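Local coordinates for protein lantibiotic dehydratase (Microbispora corallina, PDB 5EHK) that probably uses glutamyl-tRNA to dehydrate serine and threonine residues of a precursor peptide in the biosynthesis of the lantibiotic NAI-107, at residues K1019-D1022 against G1026-L1029; L981-D986 against A994-S999; V953-A958 against R1094-L1099; D832-D837 against V891-Q896. All coordinates share one frame; numbering follows the deposited sequence.

Contact 1: K1019-D1022 against G1026-L1029; sequences KLID and GWPL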
loop_
_atom_site.group_PDB
_atom_site.type_symbol
_atom_site.label_atom_id
_atom_site.label_comp_id
_atom_site.label_asym_id
_atom_site.label_seq_id
_atom_site.Cartn_x
_atom_site.Cartn_y
_atom_site.Cartn_z
ATOM N N LYS A 1019 -30.785 -31.256 -13.499
ATOM C CA LYS A 1019 -30.766 -32.708 -13.660
ATOM C C LYS A 1019 -29.703 -33.367 -12.792
ATOM O O LYS A 1019 -29.903 -34.469 -12.280
ATOM C CB LYS A 1019 -30.552 -33.074 -15.133
ATOM C CG LYS A 1019 -31.731 -32.747 -16.055
ATOM C CD LYS A 1019 -31.325 -32.889 -17.522
ATOM C CE LYS A 1019 -30.846 -34.302 -17.853
ATOM N NZ LYS A 1019 -30.479 -34.432 -19.295
ATOM N N LEU A 1020 -28.577 -32.678 -12.633
ATOM C CA LEU A 1020 -27.448 -33.181 -11.849
ATOM C C LEU A 1020 -27.681 -33.009 -10.340
ATOM O O LEU A 1020 -27.586 -33.967 -9.571
ATOM C CB LEU A 1020 -26.149 -32.489 -12.276
ATOM C CG LEU A 1020 -24.822 -32.998 -11.718
ATOM C CD1 LEU A 1020 -24.550 -34.373 -12.248
ATOM C CD2 LEU A 1020 -23.685 -32.064 -12.076
ATOM N N ILE A 1021 -27.980 -31.785 -9.924
ATOM C CA ILE A 1021 -28.094 -31.471 -8.511
ATOM C C ILE A 1021 -29.542 -31.550 -8.063
ATOM O O ILE A 1021 -30.232 -30.536 -8.010
ATOM C CB ILE A 1021 -27.505 -30.072 -8.209
ATOM C CG1 ILE A 1021 -26.083 -29.961 -8.768
ATOM C CG2 ILE A 1021 -27.500 -29.784 -6.714
ATOM C CD1 ILE A 1021 -25.628 -28.546 -8.938
ATOM N N ASP A 1022 -29.981 -32.760 -7.718
ATOM C CA ASP A 1022 -31.388 -33.037 -7.392
ATOM C C ASP A 1022 -31.542 -33.918 -6.146
ATOM O O ASP A 1022 -31.912 -35.100 -6.232
ATOM C CB ASP A 1022 -32.082 -33.687 -8.601
ATOM C CG ASP A 1022 -33.584 -33.916 -8.390
ATOM O OD1 ASP A 1022 -34.177 -33.332 -7.444
ATOM O OD2 ASP A 1022 -34.160 -34.695 -9.190
ATOM N N GLY A 1026 -34.074 -37.512 -5.067
ATOM C CA GLY A 1026 -33.369 -38.750 -4.761
ATOM C C GLY A 1026 -32.055 -38.936 -5.519
ATOM O O GLY A 1026 -31.456 -40.018 -5.469
ATOM N N TRP A 1027 -31.599 -37.868 -6.186
ATOM C CA TRP A 1027 -30.327 -37.844 -6.919
ATOM C C TRP A 1027 -30.280 -38.839 -8.076
ATOM O O TRP A 1027 -29.322 -39.623 -8.177
ATOM C CB TRP A 1027 -29.131 -38.144 -5.986
ATOM C CG TRP A 1027 -28.773 -37.083 -4.953
ATOM C CD1 TRP A 1027 -29.006 -37.133 -3.602
ATOM C CD2 TRP A 1027 -28.093 -35.846 -5.194
ATOM N NE1 TRP A 1027 -28.526 -35.997 -2.996
ATOM C CE2 TRP A 1027 -27.961 -35.191 -3.949
ATOM C CE3 TRP A 1027 -27.602 -35.220 -6.341
ATOM C CZ2 TRP A 1027 -27.348 -33.944 -3.823
ATOM C CZ3 TRP A 1027 -26.996 -33.980 -6.214
ATOM C CH2 TRP A 1027 -26.876 -33.355 -4.967
ATOM N N PRO A 1028 -31.288 -38.801 -8.969
ATOM C CA PRO A 1028 -31.467 -39.917 -9.916
ATOM C C PRO A 1028 -30.330 -40.011 -10.937
ATOM O O PRO A 1028 -29.747 -41.081 -11.125
ATOM C CB PRO A 1028 -32.814 -39.599 -10.600
ATOM C CG PRO A 1028 -33.276 -38.229 -10.024
ATOM C CD PRO A 1028 -32.078 -37.619 -9.362
ATOM N N LEU A 1029 -30.014 -38.887 -11.570
ATOM C CA LEU A 1029 -28.972 -38.852 -12.576
ATOM C C LEU A 1029 -27.627 -39.279 -11.988
ATOM O O LEU A 1029 -26.882 -40.032 -12.618
ATOM C CB LEU A 1029 -28.893 -37.464 -13.192
ATOM C CG LEU A 1029 -28.101 -37.323 -14.484
ATOM C CD1 LEU A 1029 -28.618 -36.114 -15.273
ATOM C CD2 LEU A 1029 -26.598 -37.201 -14.220
#
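The indole of Trp-1027 lies against the end of helix 1014-1020, meeting the backbone of Leu-1020 to Asp-1022 in two different orientations. The carbonyl oxygen of Asp-1022 sits over one face, whereas Leu-1020 O approaches the edge of the six-membered ring, 3.4 Å from CZ3 of Trp-1027 and near its plane. Alongside the ring, and pointing the same way, Ile-1021 brings its CG2 to 4.0 Å from CH2 of Trp-1027; CG1 lies anti to the carbonyl carbon (chi1 -52°), which leaves the CG2 methyl anti to the backbone N and beside the ring.

At the other end Leu-1029 points toward segment 1019-1022. Its CD1 rests 3.6 Å from CB of Lys-1019, and its CD2 is 4.0 Å from CD1 of Leu-1020, so the two branches are divided between neighbouring helical residues. The Asp-1022 side chain crosses the Pro-1028 ring at about a right angle, with OD2 of Asp-1022 3.6 Å from CD of Pro-1028.

One hydrogen bond joins the segments: Trp-1027 N donates to Asp-1022 O over 2.8 Å, bent to 139° at the hydrogen. Asp-1022 OD1 takes the amide of Gly-1025 as well. The chemistry implies a tight turn between the end of helix 1014-1020 and the start of the weakly bonded helix 1028-1032, tied by Asp-1022 through backbone and carboxylate oxygens.

Contact 2: L981-D986 against A994-S999; sequences LQWAPD and AAWMSS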
loop_
_atom_site.group_PDB
_atom_site.type_symbol
_atom_site.label_atom_id
_atom_site.label_comp_id
_atom_site.label_asym_id
_atom_site.label_seq_id
_atom_site.Cartn_x
_atom_site.Cartn_y
_atom_site.Cartn_z
ATOM N N LEU A 981 -35.119 -11.678 -0.926
ATOM C CA LEU A 981 -35.995 -12.842 -0.808
ATOM C C LEU A 981 -36.690 -12.771 0.543
ATOM O O LEU A 981 -36.103 -12.348 1.539
ATOM C CB LEU A 981 -35.202 -14.149 -0.938
ATOM C CG LEU A 981 -35.859 -15.449 -1.431
ATOM C CD1 LEU A 981 -34.792 -16.472 -1.811
ATOM C CD2 LEU A 981 -36.824 -16.054 -0.405
ATOM N N GLN A 982 -37.954 -13.162 0.575
ATOM C CA GLN A 982 -38.674 -13.187 1.826
ATOM C C GLN A 982 -38.560 -14.588 2.387
ATOM O O GLN A 982 -39.437 -15.432 2.187
ATOM C CB GLN A 982 -40.137 -12.800 1.588
ATOM C CG GLN A 982 -40.301 -11.348 1.146
ATOM C CD GLN A 982 -39.618 -10.380 2.092
ATOM O OE1 GLN A 982 -39.779 -10.464 3.312
ATOM N NE2 GLN A 982 -38.833 -9.466 1.534
ATOM N N TRP A 983 -37.439 -14.832 3.057
ATOM C CA TRP A 983 -37.153 -16.147 3.596
ATOM C C TRP A 983 -38.259 -16.562 4.550
ATOM O O TRP A 983 -38.572 -15.847 5.499
ATOM C CB TRP A 983 -35.800 -16.157 4.299
ATOM C CG TRP A 983 -35.669 -17.258 5.309
ATOM C CD1 TRP A 983 -35.835 -17.153 6.663
ATOM C CD2 TRP A 983 -35.365 -18.626 5.050
ATOM N NE1 TRP A 983 -35.642 -18.372 7.263
ATOM C CE2 TRP A 983 -35.350 -19.295 6.297
ATOM C CE3 TRP A 983 -35.097 -19.350 3.892
ATOM C CZ2 TRP A 983 -35.081 -20.651 6.414
ATOM C CZ3 TRP A 983 -34.834 -20.686 4.010
ATOM C CH2 TRP A 983 -34.825 -21.331 5.262
ATOM N N ALA A 984 -38.852 -17.717 4.275
ATOM C CA ALA A 984 -39.972 -18.222 5.050
ATOM C C ALA A 984 -40.044 -19.742 4.934
ATOM O O ALA A 984 -40.249 -20.271 3.838
ATOM C CB ALA A 984 -41.266 -17.591 4.566
ATOM N N PRO A 985 -39.866 -20.448 6.066
ATOM C CA PRO A 985 -39.945 -21.909 6.140
ATOM C C PRO A 985 -41.126 -22.536 5.403
ATOM O O PRO A 985 -40.905 -23.525 4.710
ATOM C CB PRO A 985 -40.067 -22.165 7.642
ATOM C CG PRO A 985 -39.276 -21.074 8.256
ATOM C CD PRO A 985 -39.387 -19.869 7.334
ATOM N N ASP A 986 -42.321 -21.953 5.500
ATOM C CA ASP A 986 -43.530 -22.557 4.915
ATOM C C ASP A 986 -43.525 -22.578 3.376
ATOM O O ASP A 986 -44.278 -23.329 2.749
ATOM C CB ASP A 986 -44.801 -21.870 5.431
ATOM C CG ASP A 986 -44.565 -21.058 6.704
ATOM O OD1 ASP A 986 -43.591 -20.263 6.737
ATOM O OD2 ASP A 986 -45.363 -21.209 7.667
ATOM N N ALA A 994 -33.746 -26.839 -0.788
ATOM C CA ALA A 994 -34.127 -25.537 -1.328
ATOM C C ALA A 994 -34.243 -24.508 -0.201
ATOM O O ALA A 994 -33.896 -23.340 -0.387
ATOM C CB ALA A 994 -35.402 -25.626 -2.155
ATOM N N ALA A 995 -34.749 -24.952 0.948
ATOM C CA ALA A 995 -34.857 -24.102 2.137
ATOM C C ALA A 995 -33.535 -23.418 2.391
ATOM O O ALA A 995 -33.391 -22.222 2.175
ATOM C CB ALA A 995 -35.256 -24.924 3.354
ATOM N N TRP A 996 -32.549 -24.206 2.802
ATOM C CA TRP A 996 -31.236 -23.669 3.144
ATOM C C TRP A 996 -30.476 -23.024 1.974
ATOM O O TRP A 996 -29.903 -21.947 2.132
ATOM C CB TRP A 996 -30.401 -24.746 3.822
ATOM C CG TRP A 996 -31.050 -25.264 5.049
ATOM C CD1 TRP A 996 -31.474 -26.544 5.281
ATOM C CD2 TRP A 996 -31.354 -24.518 6.227
ATOM N NE1 TRP A 996 -32.029 -26.634 6.535
ATOM C CE2 TRP A 996 -31.968 -25.403 7.134
ATOM C CE3 TRP A 996 -31.169 -23.189 6.603
ATOM C CZ2 TRP A 996 -32.394 -25.000 8.390
ATOM C CZ3 TRP A 996 -31.594 -22.793 7.843
ATOM C CH2 TRP A 996 -32.198 -23.693 8.726
ATOM N N MET A 997 -30.498 -23.642 0.799
ATOM C CA MET A 997 -29.808 -23.050 -0.338
ATOM C C MET A 997 -30.377 -21.671 -0.699
ATOM O O MET A 997 -29.721 -20.889 -1.380
ATOM C CB MET A 997 -29.851 -23.973 -1.563
ATOM C CG MET A 997 -29.043 -25.249 -1.421
ATOM S SD MET A 997 -27.345 -24.983 -0.868
ATOM C CE MET A 997 -26.685 -23.888 -2.125
ATOM N N SER A 998 -31.580 -21.352 -0.235
ATOM C CA SER A 998 -32.164 -20.059 -0.581
ATOM C C SER A 998 -31.595 -18.924 0.260
ATOM O O SER A 998 -31.671 -17.750 -0.140
ATOM C CB SER A 998 -33.697 -20.082 -0.534
ATOM O OG SER A 998 -34.223 -20.986 -1.491
ATOM N N SER A 999 -31.044 -19.269 1.425
ATOM C CA SER A 999 -30.507 -18.265 2.351
ATOM C C SER A 999 -29.101 -17.860 1.910
ATOM O O SER A 999 -28.425 -17.044 2.545
ATOM C CB SER A 999 -30.433 -18.825 3.766
ATOM O OG SER A 999 -29.629 -19.985 3.777
#
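A short antiparallel pairing of strands 975-976 and 982-983 here lies against the C-terminal part of helix 992-997, and Trp-983 and Leu-981 are the residues that reach across. Trp-983 belongs to this two-stranded element through backbone hydrogen bonds with Val-975. The two segments stay well apart, the nearest CA pair, Trp-983 and Ser-999, being separated by 7.1 Å, so the long side chains have to bridge the interval.

The indole of Trp-983 extends toward the helix with CG anti to the backbone N (chi1 158°), which carries its six-membered ring to Ala-995 and Trp-996. CH2 of Trp-983 is 4.1 Å from CB of Ala-995 and 4.3 Å from CE3 of Trp-996. The two six-membered rings are inclined by 30°, but their centroids are 5.8 Å apart, evidence of near-parallel planes slid past one another with little overlap rather than a full stack. Leu-1071 of helix 1068-1085 touches both tryptophans, and NE1 of Trp-996 bonds to Gly-966 O.

Leu-981 reaches Ser-998 with one branch: its CD1 lies 4.0 Å from CB of Ser-998. No hydrogen bond crosses between the segments; the serine hydroxyls bond within their own segment. Ser-998 OG donates to Ala-994 O at 2.6 Å and also pairs with NE2 of Gln-1105. Ser-999 OG, in turn, donates to Trp-996 O over 2.6 Å, lying in the carbonyl plane on a lone pair, and Ser-999 N bonds to the same oxygen.

Contact 3: V953-A958 against R1094-L1099; sequences VTAISA and RSVLGL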
loop_
_atom_site.group_PDB
_atom_site.type_symbol
_atom_site.label_atom_id
_atom_site.label_comp_id
_atom_site.label_asym_id
_atom_site.label_seq_id
_atom_site.Cartn_x
_atom_site.Cartn_y
_atom_site.Cartn_z
ATOM N N VAL A 953 -18.682 -31.469 -7.724
ATOM C CA VAL A 953 -18.762 -32.258 -6.500
ATOM C C VAL A 953 -19.011 -31.336 -5.306
ATOM O O VAL A 953 -19.653 -31.742 -4.339
ATOM C CB VAL A 953 -17.532 -33.163 -6.284
ATOM C CG1 VAL A 953 -17.221 -33.933 -7.568
ATOM C CG2 VAL A 953 -16.333 -32.348 -5.851
ATOM N N THR A 954 -18.536 -30.089 -5.388
ATOM C CA THR A 954 -18.778 -29.109 -4.323
ATOM C C THR A 954 -20.239 -28.669 -4.295
ATOM O O THR A 954 -20.838 -28.564 -3.221
ATOM C CB THR A 954 -17.824 -27.905 -4.391
ATOM O OG1 THR A 954 -16.472 -28.374 -4.304
ATOM C CG2 THR A 954 -18.061 -26.942 -3.218
ATOM N N ALA A 955 -20.805 -28.409 -5.472
ATOM C CA ALA A 955 -22.234 -28.120 -5.588
ATOM C C ALA A 955 -23.036 -29.301 -5.036
ATOM O O ALA A 955 -23.938 -29.131 -4.215
ATOM C CB ALA A 955 -22.599 -27.888 -7.040
ATOM N N ILE A 956 -22.662 -30.501 -5.460
ATOM C CA ILE A 956 -23.262 -31.708 -4.944
ATOM C C ILE A 956 -23.133 -31.746 -3.433
ATOM O O ILE A 956 -24.097 -32.034 -2.739
ATOM C CB ILE A 956 -22.608 -32.948 -5.559
ATOM C CG1 ILE A 956 -22.844 -32.974 -7.065
ATOM C CG2 ILE A 956 -23.124 -34.221 -4.917
ATOM C CD1 ILE A 956 -22.062 -34.070 -7.761
ATOM N N SER A 957 -21.958 -31.400 -2.922
ATOM C CA SER A 957 -21.722 -31.434 -1.481
ATOM C C SER A 957 -22.551 -30.374 -0.740
ATOM O O SER A 957 -23.111 -30.659 0.313
ATOM C CB SER A 957 -20.232 -31.299 -1.162
ATOM O OG SER A 957 -19.943 -31.714 0.158
ATOM N N ALA A 958 -22.676 -29.175 -1.297
ATOM C CA ALA A 958 -23.526 -28.166 -0.664
ATOM C C ALA A 958 -24.969 -28.631 -0.550
ATOM O O ALA A 958 -25.566 -28.585 0.535
ATOM C CB ALA A 958 -23.472 -26.887 -1.400
ATOM N N ARG A 1094 -19.276 -18.214 -4.305
ATOM C CA ARG A 1094 -20.581 -17.690 -4.703
ATOM C C ARG A 1094 -21.107 -18.334 -5.982
ATOM O O ARG A 1094 -22.304 -18.578 -6.096
ATOM C CB ARG A 1094 -20.551 -16.174 -4.829
ATOM C CG ARG A 1094 -21.213 -15.476 -3.685
ATOM C CD ARG A 1094 -20.377 -14.293 -3.209
ATOM N NE ARG A 1094 -19.761 -13.613 -4.336
ATOM C CZ ARG A 1094 -18.675 -12.862 -4.240
ATOM N NH1 ARG A 1094 -18.096 -12.703 -3.060
ATOM N NH2 ARG A 1094 -18.172 -12.282 -5.322
ATOM N N SER A 1095 -20.226 -18.591 -6.945
ATOM C CA SER A 1095 -20.642 -19.295 -8.150
ATOM C C SER A 1095 -21.114 -20.695 -7.796
ATOM O O SER A 1095 -22.270 -21.047 -8.043
ATOM C CB SER A 1095 -19.513 -19.374 -9.169
ATOM O OG SER A 1095 -19.024 -18.074 -9.460
ATOM N N VAL A 1096 -20.230 -21.472 -7.170
ATOM C CA VAL A 1096 -20.527 -22.863 -6.873
ATOM C C VAL A 1096 -21.784 -22.972 -6.021
ATOM O O VAL A 1096 -22.589 -23.890 -6.232
ATOM C CB VAL A 1096 -19.347 -23.581 -6.177
ATOM C CG1 VAL A 1096 -19.702 -25.035 -5.905
ATOM C CG2 VAL A 1096 -18.110 -23.520 -7.047
ATOM N N LEU A 1097 -21.987 -22.039 -5.089
ATOM C CA LEU A 1097 -23.215 -22.099 -4.293
ATOM C C LEU A 1097 -24.422 -21.712 -5.136
ATOM O O LEU A 1097 -25.513 -22.238 -4.939
ATOM C CB LEU A 1097 -23.146 -21.270 -3.006
ATOM C CG LEU A 1097 -22.427 -21.879 -1.789
ATOM C CD1 LEU A 1097 -22.575 -20.974 -0.580
ATOM C CD2 LEU A 1097 -22.906 -23.267 -1.454
ATOM N N GLY A 1098 -24.212 -20.789 -6.068
ATOM C CA GLY A 1098 -25.249 -20.374 -6.995
ATOM C C GLY A 1098 -25.792 -21.551 -7.778
ATOM O O GLY A 1098 -26.996 -21.801 -7.768
ATOM N N LEU A 1099 -24.895 -22.256 -8.466
ATOM C CA LEU A 1099 -25.244 -23.455 -9.217
ATOM C C LEU A 1099 -26.207 -24.340 -8.449
ATOM O O LEU A 1099 -27.231 -24.759 -8.974
ATOM C CB LEU A 1099 -24.002 -24.273 -9.586
ATOM C CG LEU A 1099 -23.146 -23.961 -10.816
ATOM C CD1 LEU A 1099 -22.167 -22.829 -10.596
ATOM C CD2 LEU A 1099 -22.400 -25.215 -11.200
#
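Helix segments 953-958 and 1094-1099 cross at -61° with their axes 8.6 Å apart at closest approach, and the CA atoms of Ala-955 and Val-1096 come within 5.7 Å. Val-1096 makes the nearest packing at this crossing with one branch. Its CG1, anti to the backbone N (chi1 -179°), lies 3.7 Å from CG2 of Thr-954 and 3.6 Å from the backbone N of Ala-955. The side chains of Thr-954 and Val-1096 meet at about a right angle, methyl to methyl, while OG1 of Thr-954 bonds to Leu-950 O within its own helix.

This is buried helix-helix packing in the mainly helical region near the C-terminus; the small Ala-955 and Ala-958 line the side of helix 950-965 that meets helix 1090-1109, consistent with the short CA separation of Ala-955 and Val-1096. Cys-1082 of helix 1068-1085 touches both Thr-954 and Leu-1097, placing a third helix along the crossing.

One turn beyond Thr-954, the CB of Ala-958 points toward the partner helix. Leu-1097 starts out away from helix 950-965, yet its CD2 branch reaches 3.7 Å from CB of Ala-958. The segments share no hydrogen bond.

Contact 4: D832-D837 against V891-Q896; sequences DDFLRD and VEWQRQ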
loop_
_atom_site.group_PDB
_atom_site.type_symbol
_atom_site.label_atom_id
_atom_site.label_comp_id
_atom_site.label_asym_id
_atom_site.label_seq_id
_atom_site.Cartn_x
_atom_site.Cartn_y
_atom_site.Cartn_z
ATOM N N ASP A 832 -4.223 -29.428 -2.538
ATOM C CA ASP A 832 -4.992 -30.611 -2.930
ATOM C C ASP A 832 -4.195 -31.914 -2.927
ATOM O O ASP A 832 -4.671 -32.905 -2.384
ATOM C CB ASP A 832 -5.656 -30.383 -4.267
ATOM C CG ASP A 832 -6.698 -29.353 -4.165
ATOM O OD1 ASP A 832 -6.889 -28.938 -3.025
ATOM O OD2 ASP A 832 -7.333 -28.968 -5.160
ATOM N N ASP A 833 -2.982 -31.907 -3.483
ATOM C CA ASP A 833 -2.106 -33.093 -3.411
ATOM C C ASP A 833 -1.724 -33.447 -1.982
ATOM O O ASP A 833 -1.734 -34.623 -1.610
ATOM C CB ASP A 833 -0.821 -32.940 -4.244
ATOM C CG ASP A 833 -1.027 -33.291 -5.712
ATOM O OD1 ASP A 833 -2.016 -34.005 -6.017
ATOM O OD2 ASP A 833 -0.226 -32.823 -6.561
ATOM N N PHE A 834 -1.395 -32.429 -1.187
ATOM C CA PHE A 834 -1.023 -32.643 0.203
ATOM C C PHE A 834 -2.201 -33.296 0.964
ATOM O O PHE A 834 -2.013 -34.224 1.754
ATOM C CB PHE A 834 -0.578 -31.327 0.851
ATOM C CG PHE A 834 0.092 -31.511 2.189
ATOM C CD1 PHE A 834 1.449 -31.750 2.260
ATOM C CD2 PHE A 834 -0.652 -31.491 3.360
ATOM C CE1 PHE A 834 2.056 -31.938 3.447
ATOM C CE2 PHE A 834 -0.047 -31.691 4.561
ATOM C CZ PHE A 834 1.320 -31.921 4.612
ATOM N N LEU A 835 -3.409 -32.793 0.695
ATOM C CA LEU A 835 -4.645 -33.341 1.238
ATOM C C LEU A 835 -4.933 -34.778 0.804
ATOM O O LEU A 835 -5.418 -35.588 1.601
ATOM C CB LEU A 835 -5.825 -32.448 0.869
ATOM C CG LEU A 835 -5.894 -31.087 1.568
ATOM C CD1 LEU A 835 -6.908 -30.174 0.898
ATOM C CD2 LEU A 835 -6.199 -31.267 3.066
ATOM N N ARG A 836 -4.653 -35.094 -0.456
ATOM C CA ARG A 836 -4.872 -36.451 -0.964
ATOM C C ARG A 836 -3.909 -37.466 -0.336
ATOM O O ARG A 836 -4.320 -38.545 0.088
ATOM C CB ARG A 836 -4.786 -36.475 -2.500
ATOM C CG ARG A 836 -5.997 -35.827 -3.188
ATOM C CD ARG A 836 -6.020 -36.017 -4.693
ATOM N NE ARG A 836 -5.261 -34.980 -5.384
ATOM C CZ ARG A 836 -5.796 -33.969 -6.061
ATOM N NH1 ARG A 836 -7.113 -33.860 -6.180
ATOM N NH2 ARG A 836 -5.002 -33.076 -6.645
ATOM N N ASP A 837 -2.642 -37.077 -0.234
ATOM C CA ASP A 837 -1.566 -37.984 0.104
ATOM C C ASP A 837 -0.999 -37.891 1.524
ATOM O O ASP A 837 -0.657 -38.908 2.107
ATOM C CB ASP A 837 -0.407 -37.761 -0.872
ATOM C CG ASP A 837 -0.801 -37.970 -2.317
ATOM O OD1 ASP A 837 -1.733 -38.744 -2.606
ATOM O OD2 ASP A 837 -0.149 -37.363 -3.177
ATOM N N VAL A 891 8.885 -33.007 9.163
ATOM C CA VAL A 891 10.227 -32.661 8.735
ATOM C C VAL A 891 10.594 -33.428 7.448
ATOM O O VAL A 891 11.107 -32.827 6.530
ATOM C CB VAL A 891 11.264 -32.942 9.831
ATOM C CG1 VAL A 891 12.678 -32.983 9.239
ATOM C CG2 VAL A 891 11.138 -31.929 10.960
ATOM N N GLU A 892 10.285 -34.721 7.347
ATOM C CA GLU A 892 10.485 -35.441 6.089
ATOM C C GLU A 892 9.806 -34.690 4.949
ATOM O O GLU A 892 10.428 -34.425 3.911
ATOM C CB GLU A 892 9.916 -36.875 6.103
ATOM C CG GLU A 892 10.409 -37.909 7.179
ATOM C CD GLU A 892 9.474 -39.144 7.258
ATOM O OE1 GLU A 892 8.668 -39.364 6.327
ATOM O OE2 GLU A 892 9.445 -39.833 8.302
ATOM N N TRP A 893 8.531 -34.348 5.140
ATOM C CA TRP A 893 7.760 -33.724 4.068
ATOM C C TRP A 893 8.353 -32.380 3.628
ATOM O O TRP A 893 8.293 -32.033 2.450
ATOM C CB TRP A 893 6.288 -33.585 4.458
ATOM C CG TRP A 893 5.604 -34.908 4.535
ATOM C CD1 TRP A 893 6.028 -36.065 3.967
ATOM C CD2 TRP A 893 4.413 -35.233 5.259
ATOM N NE1 TRP A 893 5.180 -37.092 4.272
ATOM C CE2 TRP A 893 4.173 -36.616 5.062
ATOM C CE3 TRP A 893 3.527 -34.499 6.052
ATOM C CZ2 TRP A 893 3.084 -37.283 5.631
ATOM C CZ3 TRP A 893 2.438 -35.155 6.606
ATOM C CH2 TRP A 893 2.228 -36.537 6.395
ATOM N N GLN A 894 8.946 -31.647 4.562
ATOM C CA GLN A 894 9.649 -30.417 4.229
ATOM C C GLN A 894 10.884 -30.684 3.325
ATOM O O GLN A 894 11.034 -30.064 2.258
ATOM C CB GLN A 894 10.044 -29.686 5.514
ATOM C CG GLN A 894 10.655 -28.333 5.322
ATOM C CD GLN A 894 10.760 -27.547 6.634
ATOM O OE1 GLN A 894 10.024 -27.796 7.592
ATOM N NE2 GLN A 894 11.684 -26.593 6.677
ATOM N N ARG A 895 11.727 -31.642 3.706
ATOM C CA ARG A 895 12.872 -32.011 2.880
ATOM C C ARG A 895 12.466 -32.405 1.457
ATOM O O ARG A 895 13.167 -32.071 0.498
ATOM C CB ARG A 895 13.672 -33.137 3.536
ATOM C CG ARG A 895 14.263 -32.774 4.886
ATOM C CD ARG A 895 14.952 -33.971 5.479
ATOM N NE ARG A 895 15.834 -34.593 4.496
ATOM C CZ ARG A 895 16.675 -35.589 4.760
ATOM N NH1 ARG A 895 16.772 -36.080 5.989
ATOM N NH2 ARG A 895 17.437 -36.085 3.797
ATOM N N GLN A 896 11.352 -33.116 1.324
ATOM C CA GLN A 896 10.805 -33.466 0.017
ATOM C C GLN A 896 10.087 -32.283 -0.657
ATOM O O GLN A 896 9.491 -32.427 -1.731
ATOM C CB GLN A 896 9.878 -34.683 0.160
ATOM C CG GLN A 896 10.574 -35.811 0.896
ATOM C CD GLN A 896 9.703 -37.013 1.295
ATOM O OE1 GLN A 896 8.535 -37.140 0.915
ATOM N NE2 GLN A 896 10.294 -37.902 2.091
#
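Phe-834 and Trp-893 make the whole of this contact, ring against ring, while the residues beside Phe-834 on its helix serve other neighbours. Asp-832, at the start of the segment, forms a salt bridge through OD1 with Arg-858 of strand 853-861. Asp-833 comes next. Its OD1 receives NH2 of Arg-836 at 3.2 Å, a salt bridge with the oxygen in the guanidinium plane although the donor stands 52° out of the carboxylate plane. Arg-942 forms salt bridges both with this OD1 and with Asp-837 at the end of the segment, and Ser-230 of the second subunit bonds to OD2 of Asp-833, so that carboxylate is gripped within the chain and across the dimer.

Phe-834 directs its ring to the other helix with CG anti to the backbone N (chi1 -168°). CZ, the far end of the ring, reaches CE3 of Trp-893 at 3.7 Å and CZ3 of Trp-893 at 4.0 Å. The centroids of the phenyl and the six-membered indole ring are 5.5 Å apart and the planes are turned 87° to each other, but the approach is oblique, so the pair is neither a stack nor a T-shaped pair. With the CA atoms of Phe-834 and Trp-893 9.7 Å apart, the rings alone span the gap.

Leu-835 then packs on Leu-938, whose carbonyl oxygen takes NH1 of Arg-836. Helix 828-837 thus lies between helix 920-942 and helix 875-895, with strand 853-861 against Leu-835 and helix 839-848 touching both aromatic rings.

In the fold
All four contacts belong to the C-terminal part of the lantibiotic dehydratase. Contacts 1, 2 and 3 form one cluster: both smaller loops, 981-999 and then 1019-1029, lie in sequence between the two helices that contact 3 brings together. Centres are about 14 Å apart for contacts 1 and 3 and 17 Å for 2 and 3. Ile-1021 packs on Ala-955, and Met-997 on Leu-1097, so helices 950-965 and 1090-1109 hold this helical part together; contacts 1 and 2 do not touch. Contact 4 closes earlier in the chain, its centre about 28 Å from that of contact 3, and packs a separate sheet-and-helix part, beside a four-stranded antiparallel sheet, that lies at the dimer interface.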